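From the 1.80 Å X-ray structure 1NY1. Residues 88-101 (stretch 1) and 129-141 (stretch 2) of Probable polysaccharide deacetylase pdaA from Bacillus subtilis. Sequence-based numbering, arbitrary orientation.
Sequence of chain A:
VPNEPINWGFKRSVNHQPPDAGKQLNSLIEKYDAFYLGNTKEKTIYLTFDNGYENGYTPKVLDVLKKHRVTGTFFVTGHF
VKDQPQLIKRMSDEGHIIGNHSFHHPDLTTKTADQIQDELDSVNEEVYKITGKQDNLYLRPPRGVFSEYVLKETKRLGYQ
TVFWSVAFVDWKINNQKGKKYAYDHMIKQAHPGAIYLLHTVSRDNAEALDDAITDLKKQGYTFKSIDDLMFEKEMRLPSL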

# COMPACT_ATOMS: atom_id res chain seq x y z
N ILE A 88 8.94 -11.02 6.88
CA ILE A 88 9.07 -10.89 5.43
C ILE A 88 8.91 -12.27 4.81
O ILE A 88 8.27 -12.42 3.77
CB ILE A 88 10.46 -10.34 5.04
CG1 ILE A 88 10.58 -8.87 5.47
CG2 ILE A 88 10.69 -10.53 3.55
CD1 ILE A 88 9.57 -7.94 4.80
N LYS A 89 9.50 -13.27 5.46
CA LYS A 89 9.43 -14.64 4.98
C LYS A 89 7.98 -15.12 5.00
O LYS A 89 7.53 -15.81 4.09
CB LYS A 89 10.31 -15.54 5.85
CG LYS A 89 10.64 -16.89 5.22
CD LYS A 89 12.07 -16.93 4.66
CE LYS A 89 13.11 -16.88 5.78
NZ LYS A 89 14.51 -16.96 5.26
N ARG A 90 7.24 -14.76 6.05
CA ARG A 90 5.84 -15.16 6.16
C ARG A 90 5.02 -14.55 5.03
O ARG A 90 4.19 -15.22 4.41
CB ARG A 90 5.22 -14.72 7.48
CG ARG A 90 5.47 -15.64 8.66
CD ARG A 90 4.44 -15.37 9.75
NE ARG A 90 3.08 -15.72 9.34
CZ ARG A 90 2.00 -15.50 10.07
NH1 ARG A 90 2.11 -14.93 11.26
NH2 ARG A 90 0.80 -15.86 9.62
N MSE A 91 5.24 -13.26 4.77
CA MSE A 91 4.50 -12.58 3.72
C MSE A 91 4.70 -13.33 2.42
O MSE A 91 3.75 -13.61 1.69
CB MSE A 91 5.01 -11.14 3.58
CG MSE A 91 4.84 -10.31 4.84
SE MSE A 91 5.62 -8.56 4.73
CE MSE A 91 4.93 -7.82 6.37
N SER A 92 5.95 -13.67 2.13
CA SER A 92 6.28 -14.39 0.90
C SER A 92 5.69 -15.80 0.86
O SER A 92 5.05 -16.18 -0.13
CB SER A 92 7.80 -14.47 0.74
OG SER A 92 8.15 -15.12 -0.47
N ASP A 93 5.88 -16.57 1.92
CA ASP A 93 5.37 -17.94 1.95
C ASP A 93 3.84 -18.02 1.98
O ASP A 93 3.26 -19.00 1.50
CB ASP A 93 5.95 -18.70 3.15
CG ASP A 93 7.45 -18.91 3.02
OD1 ASP A 93 7.91 -19.17 1.89
OD2 ASP A 93 8.16 -18.84 4.05
N GLU A 94 3.19 -17.01 2.54
CA GLU A 94 1.74 -17.02 2.62
C GLU A 94 1.03 -16.35 1.44
O GLU A 94 -0.15 -16.00 1.52
CB GLU A 94 1.30 -16.42 3.96
CG GLU A 94 1.38 -17.46 5.08
CD GLU A 94 1.58 -16.88 6.46
OE1 GLU A 94 0.83 -15.95 6.83
OE2 GLU A 94 2.49 -17.36 7.17
N GLY A 95 1.76 -16.18 0.35
CA GLY A 95 1.20 -15.63 -0.87
C GLY A 95 0.98 -14.13 -0.99
O GLY A 95 0.30 -13.69 -1.92
N HIS A 96 1.53 -13.35 -0.08
CA HIS A 96 1.35 -11.90 -0.15
C HIS A 96 2.39 -11.27 -1.07
O HIS A 96 3.35 -11.93 -1.48
CB HIS A 96 1.42 -11.31 1.26
CG HIS A 96 0.41 -11.89 2.19
ND1 HIS A 96 -0.94 -11.71 2.03
CD2 HIS A 96 0.56 -12.70 3.27
CE1 HIS A 96 -1.59 -12.38 2.97
NE2 HIS A 96 -0.70 -12.99 3.73
N ILE A 97 2.16 -10.01 -1.41
CA ILE A 97 3.06 -9.26 -2.29
C ILE A 97 3.86 -8.27 -1.46
O ILE A 97 3.32 -7.57 -0.60
CB ILE A 97 2.23 -8.48 -3.35
CG1 ILE A 97 1.44 -9.48 -4.21
CG2 ILE A 97 3.15 -7.63 -4.23
CD1 ILE A 97 0.32 -8.84 -5.02
N ILE A 98 5.17 -8.22 -1.70
CA ILE A 98 6.04 -7.31 -0.98
C ILE A 98 6.36 -6.15 -1.92
O ILE A 98 7.02 -6.33 -2.95
CB ILE A 98 7.33 -8.03 -0.54
CG1 ILE A 98 6.97 -9.15 0.44
CG2 ILE A 98 8.30 -7.04 0.12
CD1 ILE A 98 8.15 -10.01 0.86
N GLY A 99 5.87 -4.96 -1.56
CA GLY A 99 6.10 -3.77 -2.36
C GLY A 99 7.29 -3.01 -1.80
O GLY A 99 7.75 -3.31 -0.70
N ASN A 100 7.77 -2.02 -2.54
CA ASN A 100 8.93 -1.25 -2.13
C ASN A 100 8.58 0.11 -1.52
O ASN A 100 7.90 0.92 -2.16
CB ASN A 100 9.84 -1.04 -3.34
CG ASN A 100 11.28 -0.79 -2.95
OD1 ASN A 100 11.56 0.01 -2.05
ND2 ASN A 100 12.20 -1.46 -3.62
N HIS A 101 9.03 0.35 -0.29
CA HIS A 101 8.77 1.63 0.36
C HIS A 101 10.10 2.38 0.56
O HIS A 101 10.20 3.28 1.40
CB HIS A 101 8.09 1.42 1.72
CG HIS A 101 7.21 2.55 2.13
ND1 HIS A 101 6.67 2.66 3.40
CD2 HIS A 101 6.76 3.63 1.45
CE1 HIS A 101 5.93 3.75 3.47
NE2 HIS A 101 5.97 4.36 2.30
N LYS A 129 17.44 -11.93 -0.40
CA LYS A 129 18.34 -12.68 0.48
C LYS A 129 17.52 -13.52 1.44
O LYS A 129 17.93 -14.60 1.87
CB LYS A 129 19.22 -11.71 1.27
CG LYS A 129 20.12 -12.39 2.29
CD LYS A 129 20.80 -11.37 3.20
CE LYS A 129 21.72 -12.06 4.20
NZ LYS A 129 22.37 -11.09 5.14
N ILE A 130 16.34 -13.01 1.79
CA ILE A 130 15.46 -13.69 2.73
C ILE A 130 14.51 -14.69 2.08
O ILE A 130 14.39 -15.83 2.53
CB ILE A 130 14.61 -12.67 3.52
CG1 ILE A 130 15.53 -11.76 4.34
CG2 ILE A 130 13.61 -13.40 4.41
CD1 ILE A 130 14.82 -10.58 4.98
N THR A 131 13.83 -14.25 1.03
CA THR A 131 12.84 -15.07 0.34
C THR A 131 13.33 -15.83 -0.89
O THR A 131 12.73 -16.84 -1.28
CB THR A 131 11.67 -14.21 -0.12
OG1 THR A 131 12.12 -13.33 -1.15
CG2 THR A 131 11.14 -13.38 1.04
N GLY A 132 14.40 -15.35 -1.51
CA GLY A 132 14.90 -16.00 -2.70
C GLY A 132 13.94 -15.73 -3.85
O GLY A 132 14.02 -16.36 -4.90
N LYS A 133 13.03 -14.78 -3.63
CA LYS A 133 12.05 -14.43 -4.65
C LYS A 133 11.97 -12.93 -4.85
O LYS A 133 12.56 -12.15 -4.10
CB LYS A 133 10.67 -14.97 -4.25
CG LYS A 133 10.66 -16.48 -4.01
CD LYS A 133 9.30 -16.98 -3.56
CE LYS A 133 9.33 -18.46 -3.21
NZ LYS A 133 9.73 -19.33 -4.36
N GLN A 134 11.25 -12.52 -5.89
CA GLN A 134 11.08 -11.11 -6.18
C GLN A 134 9.77 -10.87 -6.92
O GLN A 134 9.54 -11.38 -8.01
CB GLN A 134 12.25 -10.56 -6.99
CG GLN A 134 12.11 -9.07 -7.25
CD GLN A 134 13.32 -8.44 -7.90
OE1 GLN A 134 13.32 -7.25 -8.22
NE2 GLN A 134 14.37 -9.23 -8.10
N ASP A 135 8.92 -10.07 -6.27
CA ASP A 135 7.61 -9.70 -6.78
C ASP A 135 7.70 -8.69 -7.90
O ASP A 135 8.77 -8.14 -8.16
CB ASP A 135 6.78 -9.05 -5.66
CG ASP A 135 6.26 -10.05 -4.66
OD1 ASP A 135 6.69 -10.01 -3.48
OD2 ASP A 135 5.41 -10.87 -5.06
N ASN A 136 6.57 -8.43 -8.54
CA ASN A 136 6.55 -7.42 -9.58
C ASN A 136 6.93 -6.15 -8.84
O ASN A 136 6.70 -6.04 -7.63
CB ASN A 136 5.15 -7.29 -10.19
CG ASN A 136 4.77 -8.51 -11.02
OD1 ASN A 136 5.57 -9.00 -11.82
ND2 ASN A 136 3.54 -8.99 -10.85
N LEU A 137 7.51 -5.20 -9.56
CA LEU A 137 7.98 -3.93 -9.01
C LEU A 137 6.88 -2.92 -8.69
O LEU A 137 6.33 -2.29 -9.58
CB LEU A 137 8.95 -3.27 -10.00
CG LEU A 137 10.19 -4.07 -10.42
CD1 LEU A 137 11.08 -3.24 -11.35
CD2 LEU A 137 10.95 -4.47 -9.18
N TYR A 138 6.59 -2.75 -7.40
CA TYR A 138 5.59 -1.80 -6.94
C TYR A 138 6.24 -0.83 -5.98
O TYR A 138 7.06 -1.22 -5.15
CB TYR A 138 4.46 -2.51 -6.21
CG TYR A 138 3.65 -3.39 -7.12
CD1 TYR A 138 3.00 -2.86 -8.23
CD2 TYR A 138 3.57 -4.76 -6.89
CE1 TYR A 138 2.28 -3.68 -9.09
CE2 TYR A 138 2.86 -5.59 -7.75
CZ TYR A 138 2.22 -5.03 -8.85
OH TYR A 138 1.52 -5.84 -9.72
N LEU A 139 5.86 0.44 -6.09
CA LEU A 139 6.43 1.45 -5.23
C LEU A 139 5.40 2.37 -4.63
O LEU A 139 4.39 2.70 -5.25
CB LEU A 139 7.44 2.29 -6.01
CG LEU A 139 7.91 3.58 -5.33
CD1 LEU A 139 8.67 3.24 -4.06
CD2 LEU A 139 8.78 4.38 -6.28
N ARG A 140 5.66 2.78 -3.39
CA ARG A 140 4.81 3.74 -2.73
C ARG A 140 5.79 4.78 -2.21
O ARG A 140 6.63 4.48 -1.36
CB ARG A 140 4.03 3.10 -1.58
CG ARG A 140 3.13 4.12 -0.90
CD ARG A 140 2.02 3.46 -0.14
NE ARG A 140 0.95 2.98 -1.01
CZ ARG A 140 0.06 2.07 -0.64
NH1 ARG A 140 0.13 1.54 0.58
NH2 ARG A 140 -0.91 1.70 -1.47
N PRO A 141 5.72 6.00 -2.75
CA PRO A 141 6.63 7.07 -2.32
C PRO A 141 6.60 7.33 -0.82
O PRO A 141 5.53 7.43 -0.21
CB PRO A 141 6.14 8.27 -3.12
CG PRO A 141 5.69 7.64 -4.40
CD PRO A 141 4.92 6.43 -3.91
O HOH W 1 6.00 -11.86 -1.63
O HOH W 2 4.19 -12.98 -4.44
O HOH W 3 7.42 -4.86 -5.21

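Contact between residues 88-101 and 129-141 of the probable polysaccharide deacetylase pdaA, followed along the second stretch. Lys-129, with all four chi angles t, makes no contact. Ile-130 directs its CB toward the first helix, where its CG2 lies 4.2 Å from Ile-88 CG2; its carbonyl, near the end of its own helix, accepts a hydrogen bond from the ammonium group of Lys-89 (NZ to Ile-130 O, 3.0 Å). The methyl of Thr-131 packs against the same helix, with CG2 3.5 Å from Ser-92 CB and 3.8 Å from Ile-88 CG2. Its OG1 accepts a hydrogen bond from Lys-133 N (3.0 Å), bracing the turn at Gly-132, whose positive phi suits glycine. Lys-133 then brings CD to 3.8 Å from Ser-92 OG, a van der Waals contact between a methylene and a hydroxyl oxygen at the exposed margin.

Asp-135 substitutes a carboxylate for a strand partner: its OD1 accepts a nearly straight hydrogen bond from Ile-98 N (2.9 Å, 167°). Water 1 donates to this OD1 and to His-96 O, 2.7 Å from its oxygen in each case, so the side chain is tied to the first stretch both directly and through solvent. Water 3 fills the gap before the strands meet, donating to Ile-98 O and Asn-136 O and accepting from Tyr-138 N. Leu-137 turns away.

At Tyr-138 the backbones join: its O accepts from Asn-100 N (2.8 Å), while its ring meets Ile-97 obliquely, CD2 to CG2 3.9 Å. Leu-139 pairs with Asn-100 in a single beta bridge, completed by Arg-140 N donating to Asn-100 O (3.2 Å). That same oxygen also receives a CA-H contact from Leu-139 CA (3.4 Å). Finally, Arg-140 O sits at the edge of the His-101 ring, 2.9 Å from CD2, while the arginine's guanidinium is hydrogen-bonded elsewhere in the structure.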